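Long-range contacts in endo-1,4-beta-xylanase (PDB 1H12), which hydrolyses internal beta-1,4 linkages of xylan as a cold-adapted glycoside hydrolase of family 8: residues A[195-200]-A[255-260]; A[182-187]-A[226-231]. All coordinates share one frame; numbering follows the deposited sequence.

Contact 1 of 2, residues A[195-200]-A[255-260]; sequences IDNLTD and LSRLDG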
loop_
_atom_site.group_PDB
_atom_site.type_symbol
_atom_site.label_atom_id
_atom_site.label_comp_id
_atom_site.label_asym_id
_atom_site.label_seq_id
_atom_site.Cartn_x
_atom_site.Cartn_y
_atom_site.Cartn_z
ATOM N N ILE A 195 16.174 2.369 14.002
ATOM C CA ILE A 195 17.203 2.745 13.043
ATOM C C ILE A 195 16.900 4.138 12.545
ATOM O O ILE A 195 15.762 4.421 12.179
ATOM C CB ILE A 195 17.260 1.779 11.835
ATOM C CG1 ILE A 195 17.316 0.335 12.281
ATOM C CG2 ILE A 195 18.419 2.166 10.939
ATOM C CD1 ILE A 195 17.181 -0.661 11.137
ATOM N N ASP A 196 17.878 5.042 12.595
ATOM C CA ASP A 196 17.690 6.397 12.103
ATOM C C ASP A 196 18.227 6.557 10.697
ATOM O O ASP A 196 18.901 5.705 10.160
ATOM C CB ASP A 196 18.349 7.378 13.088
ATOM C CG ASP A 196 17.681 7.423 14.388
ATOM O OD1 ASP A 196 16.532 6.966 14.609
ATOM O OD2 ASP A 196 18.307 7.967 15.338
ATOM N N ASN A 197 17.850 7.655 10.075
ATOM C CA ASN A 197 18.231 7.949 8.682
ATOM C C ASN A 197 17.811 6.810 7.782
ATOM O O ASN A 197 18.583 6.405 6.897
ATOM C CB ASN A 197 19.679 8.298 8.561
ATOM C CG ASN A 197 20.050 8.842 7.208
ATOM O OD1 ASN A 197 19.208 9.455 6.513
ATOM N ND2 ASN A 197 21.312 8.708 6.825
ATOM N N LEU A 198 16.587 6.322 7.926
ATOM C CA LEU A 198 16.141 5.190 7.110
ATOM C C LEU A 198 14.650 5.237 6.826
ATOM O O LEU A 198 13.830 5.291 7.785
ATOM C CB LEU A 198 16.512 3.880 7.777
ATOM C CG LEU A 198 16.234 2.630 6.964
ATOM C CD1 LEU A 198 17.093 2.625 5.721
ATOM C CD2 LEU A 198 16.447 1.371 7.817
ATOM N N THR A 199 14.299 5.220 5.578
ATOM C CA THR A 199 12.920 5.123 5.174
ATOM C C THR A 199 12.797 4.021 4.112
ATOM O O THR A 199 13.780 3.452 3.661
ATOM C CB THR A 199 12.364 6.473 4.748
ATOM O OG1 THR A 199 10.935 6.437 4.630
ATOM C CG2 THR A 199 12.929 6.955 3.419
ATOM N N ASP A 200 11.560 3.714 3.767
ATOM C CA ASP A 200 11.208 2.704 2.752
ATOM C C ASP A 200 10.345 3.443 1.774
ATOM O O ASP A 200 9.243 3.870 2.140
ATOM C CB ASP A 200 10.510 1.553 3.457
ATOM C CG ASP A 200 10.073 0.427 2.578
ATOM O OD1 ASP A 200 9.663 0.625 1.448
ATOM O OD2 ASP A 200 10.138 -0.762 3.107
ATOM N N LEU A 255 14.931 0.269 0.285
ATOM C CA LEU A 255 15.301 1.160 1.356
ATOM C C LEU A 255 16.030 2.381 0.814
ATOM O O LEU A 255 16.734 2.318 -0.196
ATOM C CB LEU A 255 16.203 0.458 2.389
ATOM C CG LEU A 255 15.520 -0.659 3.167
ATOM C CD1 LEU A 255 16.522 -1.384 4.029
ATOM C CD2 LEU A 255 14.364 -0.139 4.020
ATOM N N SER A 256 15.870 3.508 1.529
ATOM C CA SER A 256 16.470 4.758 1.174
ATOM C C SER A 256 16.895 5.526 2.404
ATOM O O SER A 256 16.237 5.453 3.468
ATOM C CB SER A 256 15.427 5.623 0.411
ATOM O OG SER A 256 15.914 6.886 0.001
ATOM N N ARG A 257 17.930 6.325 2.276
ATOM C CA ARG A 257 18.226 7.341 3.268
ATOM C C ARG A 257 17.255 8.496 3.136
ATOM O O ARG A 257 16.483 8.580 2.174
ATOM C CB ARG A 257 19.695 7.829 3.108
ATOM C CG ARG A 257 20.664 6.683 3.197
ATOM C CD ARG A 257 20.517 5.976 4.511
ATOM N NE ARG A 257 21.583 4.999 4.784
ATOM C CZ ARG A 257 21.655 4.307 5.885
ATOM N NH1 ARG A 257 20.734 4.452 6.833
ATOM N NH2 ARG A 257 22.627 3.437 6.087
ATOM N N LEU A 258 17.281 9.428 4.093
ATOM C CA LEU A 258 16.305 10.518 4.114
ATOM C C LEU A 258 16.509 11.538 3.035
ATOM O O LEU A 258 15.623 12.304 2.754
ATOM C CB LEU A 258 16.228 11.115 5.507
ATOM C CG LEU A 258 15.805 10.185 6.613
ATOM C CD1 LEU A 258 15.502 10.970 7.867
ATOM C CD2 LEU A 258 14.725 9.240 6.330
ATOM N N ASP A 259 17.672 11.511 2.361
ATOM C CA ASP A 259 17.947 12.342 1.197
ATOM C C ASP A 259 17.531 11.670 -0.123
ATOM O O ASP A 259 17.803 12.215 -1.207
ATOM C CB ASP A 259 19.381 12.813 1.170
ATOM C CG ASP A 259 20.332 11.733 0.897
ATOM O OD1 ASP A 259 19.988 10.522 0.818
ATOM O OD2 ASP A 259 21.565 12.005 0.823
ATOM N N GLY A 260 16.954 10.482 -0.053
ATOM C CA GLY A 260 16.543 9.720 -1.213
ATOM C C GLY A 260 17.565 8.750 -1.738
ATOM O O GLY A 260 17.280 8.020 -2.702
HETATM O O HOH W 1 21.234 4.347 9.775
HETATM O O HOH W 2 19.924 11.289 4.510
#

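Contact 2 of 2, residues A[182-187]-A[226-231]; sequences KLMENQ and RQVATK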
loop_
_atom_site.group_PDB
_atom_site.type_symbol
_atom_site.label_atom_id
_atom_site.label_comp_id
_atom_site.label_asym_id
_atom_site.label_seq_id
_atom_site.Cartn_x
_atom_site.Cartn_y
_atom_site.Cartn_z
ATOM N N LYS A 182 5.869 7.623 17.311
ATOM C CA LYS A 182 6.640 6.409 17.284
ATOM C C LYS A 182 7.262 6.055 15.956
ATOM O O LYS A 182 8.224 5.278 15.924
ATOM C CB LYS A 182 5.746 5.202 17.708
ATOM C CG LYS A 182 5.041 5.370 19.032
ATOM C CD LYS A 182 5.918 5.485 20.268
ATOM C CE LYS A 182 5.109 5.631 21.525
ATOM N NZ LYS A 182 5.982 5.798 22.714
ATOM N N LEU A 183 6.697 6.544 14.850
ATOM C CA LEU A 183 7.017 6.020 13.524
ATOM C C LEU A 183 7.536 7.063 12.555
ATOM O O LEU A 183 7.585 6.799 11.361
ATOM C CB LEU A 183 5.837 5.260 12.912
ATOM C CG LEU A 183 5.190 4.180 13.809
ATOM C CD1 LEU A 183 4.019 3.578 13.103
ATOM C CD2 LEU A 183 6.205 3.135 14.188
ATOM N N MET A 184 7.966 8.218 13.051
ATOM C CA MET A 184 8.449 9.320 12.238
ATOM C C MET A 184 9.846 9.746 12.690
ATOM O O MET A 184 10.173 9.736 13.884
ATOM C CB MET A 184 7.516 10.539 12.295
ATOM C CG MET A 184 6.216 10.362 11.573
ATOM S SD MET A 184 6.580 10.612 9.775
ATOM C CE MET A 184 5.002 10.390 9.034
ATOM N N GLU A 185 10.660 10.156 11.751
ATOM C CA GLU A 185 11.916 10.875 12.045
ATOM C C GLU A 185 11.926 12.108 11.168
ATOM O O GLU A 185 11.920 12.037 9.955
ATOM C CB GLU A 185 13.159 10.068 11.771
ATOM C CG GLU A 185 14.405 10.820 12.257
ATOM C CD GLU A 185 15.706 10.168 11.988
ATOM O OE1 GLU A 185 15.828 9.113 11.418
ATOM O OE2 GLU A 185 16.739 10.771 12.389
ATOM N N ASN A 186 11.983 13.283 11.793
ATOM C CA ASN A 186 12.033 14.527 11.007
ATOM C C ASN A 186 10.911 14.569 9.967
ATOM O O ASN A 186 11.149 14.972 8.825
ATOM C CB ASN A 186 13.437 14.694 10.295
ATOM C CG ASN A 186 14.680 14.638 11.263
ATOM O OD1 ASN A 186 14.556 14.989 12.466
ATOM N ND2 ASN A 186 15.864 14.089 10.736
ATOM N N GLN A 187 9.694 14.114 10.326
ATOM C CA GLN A 187 8.533 14.188 9.446
ATOM C C GLN A 187 8.636 13.273 8.221
ATOM O O GLN A 187 7.899 13.479 7.298
ATOM C CB GLN A 187 8.213 15.624 9.078
ATOM C CG GLN A 187 7.753 16.456 10.289
ATOM C CD GLN A 187 7.488 17.884 9.987
ATOM O OE1 GLN A 187 8.320 18.497 9.308
ATOM N NE2 GLN A 187 6.312 18.383 10.261
ATOM N N ARG A 226 0.530 18.517 6.668
ATOM C CA ARG A 226 0.828 19.144 5.397
ATOM C C ARG A 226 2.334 19.149 5.139
ATOM O O ARG A 226 2.775 18.949 4.012
ATOM C CB ARG A 226 0.334 20.596 5.430
ATOM N N GLN A 227 3.137 19.377 6.184
ATOM C CA GLN A 227 4.570 19.373 6.057
ATOM C C GLN A 227 5.068 17.944 5.744
ATOM O O GLN A 227 6.003 17.779 4.942
ATOM C CB GLN A 227 5.194 19.867 7.333
ATOM C CG GLN A 227 4.968 21.378 7.525
ATOM C CD GLN A 227 5.003 21.806 8.970
ATOM O OE1 GLN A 227 5.536 21.111 9.833
ATOM N NE2 GLN A 227 4.439 22.987 9.236
ATOM N N VAL A 228 4.478 16.930 6.370
ATOM C CA VAL A 228 4.831 15.540 6.039
ATOM C C VAL A 228 4.556 15.302 4.559
ATOM O O VAL A 228 5.350 14.665 3.863
ATOM C CB VAL A 228 4.049 14.556 6.942
ATOM C CG1 VAL A 228 4.279 13.132 6.515
ATOM C CG2 VAL A 228 4.487 14.693 8.403
ATOM N N ALA A 229 3.415 15.781 4.048
ATOM C CA ALA A 229 3.104 15.609 2.632
ATOM C C ALA A 229 4.175 16.210 1.730
ATOM O O ALA A 229 4.643 15.565 0.784
ATOM C CB ALA A 229 1.739 16.178 2.318
ATOM N N THR A 230 4.569 17.451 2.010
ATOM C CA THR A 230 5.568 18.101 1.198
ATOM C C THR A 230 6.892 17.385 1.284
ATOM O O THR A 230 7.584 17.187 0.263
ATOM C CB THR A 230 5.699 19.567 1.667
ATOM O OG1 THR A 230 4.470 20.219 1.472
ATOM C CG2 THR A 230 6.811 20.305 0.883
ATOM N N LYS A 231 7.298 16.971 2.469
ATOM C CA LYS A 231 8.572 16.294 2.650
ATOM C C LYS A 231 8.529 14.923 1.976
ATOM O O LYS A 231 9.598 14.452 1.544
ATOM C CB LYS A 231 8.900 16.162 4.129
ATOM C CG LYS A 231 9.451 17.464 4.726
ATOM C CD LYS A 231 9.901 17.274 6.149
ATOM C CE LYS A 231 10.591 18.441 6.752
ATOM N NZ LYS A 231 10.845 18.253 8.259
HETATM O O HOH W 3 7.324 12.755 4.734
#

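Contact 1 of 2, residues A[195-200]-A[255-260]
The guanidinium of Arg257 meets the backbone carbonyl of Asn197 at its edge: NH1 donates to Asn197 O over 2.9 Å, with the acceptor close to the guanidinium plane, although NH1 itself stands above the plane of that carbonyl. Leu198 CD1 approaches the same group obliquely. The Asn197 amide lies 20° from the guanidinium plane, its ND2 3.7 Å from Arg257 CD; the Arg257 chain, bent at chi2, brings CD to 3.1 Å from Asn197 O. A water accepts from NH1 and donates to Asp196 O, adding a second link at this end. An alanine in place of Arg257 would probably leave Asn197 O and the water without their donor and open a gap beside the Asn197 amide. Asn197 CG is anti to the backbone N (chi1 -170°), and OD1 takes the N-H of Leu258 at 3.1 Å, nearly straight at 170°. A second water donates to OD1. Farther along, Thr199 and Ser256 pair through their backbones: Thr199 N to Ser256 O is 2.9 Å, Ser256 N to Thr199 O 3.0 Å. Leu258 CD2 rests against Thr199 CB at 4.0 Å, while Leu198 CD1 meets Leu255 CB at 4.1 Å. Thr199 OG1 bonds to Ile189 and His204. Gly260 N to Arg257 O closes the type I turn of 257-260, and Ser256 OG donates to the same oxygen. A single antiparallel bridge running into a beta turn thus joins two long loops between the helices of an (alpha/alpha)6 barrel, the fold of family 8.

Contact 2 of 2, residues A[182-187]-A[226-231]
Polar contacts centre on the Gln187 side chain, which lies between Gln227 and Lys231 of helix 219-243. Its NE2 donates to Gln227 OE1 over 2.9 Å, with the acceptor 3° from the Gln187 amide plane; NE2 lies on a lone pair of Gln227 OE1, and the two amide planes stand 70° apart. The OE1 of Gln187 takes Lys231 NZ at 2.7 Å, again on a lone pair. The extended Lys231 chain also brings NZ to Asn186 O, a weak bond of 3.3 Å. One water donates to both Gln187 O and Val228 O, tying the turn to the helix backbone. Apolar contacts flank these bonds. Met184, bent at chi2 (-79°), and Val228 reach toward each other tip to tip, CE to CG1 3.8 Å, and Val228 CG2 lies 3.9 Å from Gln187 CB. Met184 and Gln187 also touch Tyr224, one turn earlier in the helix. Asn186 and Gln187 both have positive phi, consistent with a type I' turn between strands 184-185 and 188-189. With both ends engaged, the Gln187 amide is probably fixed in rotation; the lysine ammonium meets the neutral oxygens Gln187 OE1 and, weakly, Asn186 O, so the contact is polar without pairing opposite charges.

In the fold
Contact 1 is partly buried and contact 2 lies at the surface, their centres about 12 Å apart on the same side of the chain's centre. Contact 1 joins two loops by a backbone bridge plus bonds of an arginine and an asparagine side chain, with leucines alongside; contact 2 sets a hairpin turn on a helix, chiefly through side-chain amides and an ammonium group. Their segments alternate along the chain. Helix 219-243, which receives the turn, precedes the loop holding 255-260. They also touch: Glu185 OE1 probably accepts from Asn197 N, 2.8 Å away, and Leu258 CD1 packs near Glu185 and Asn186. Strand 184-185 thus touches contact 1, and Ile188 of its partner strand lies against Thr199 and Leu258.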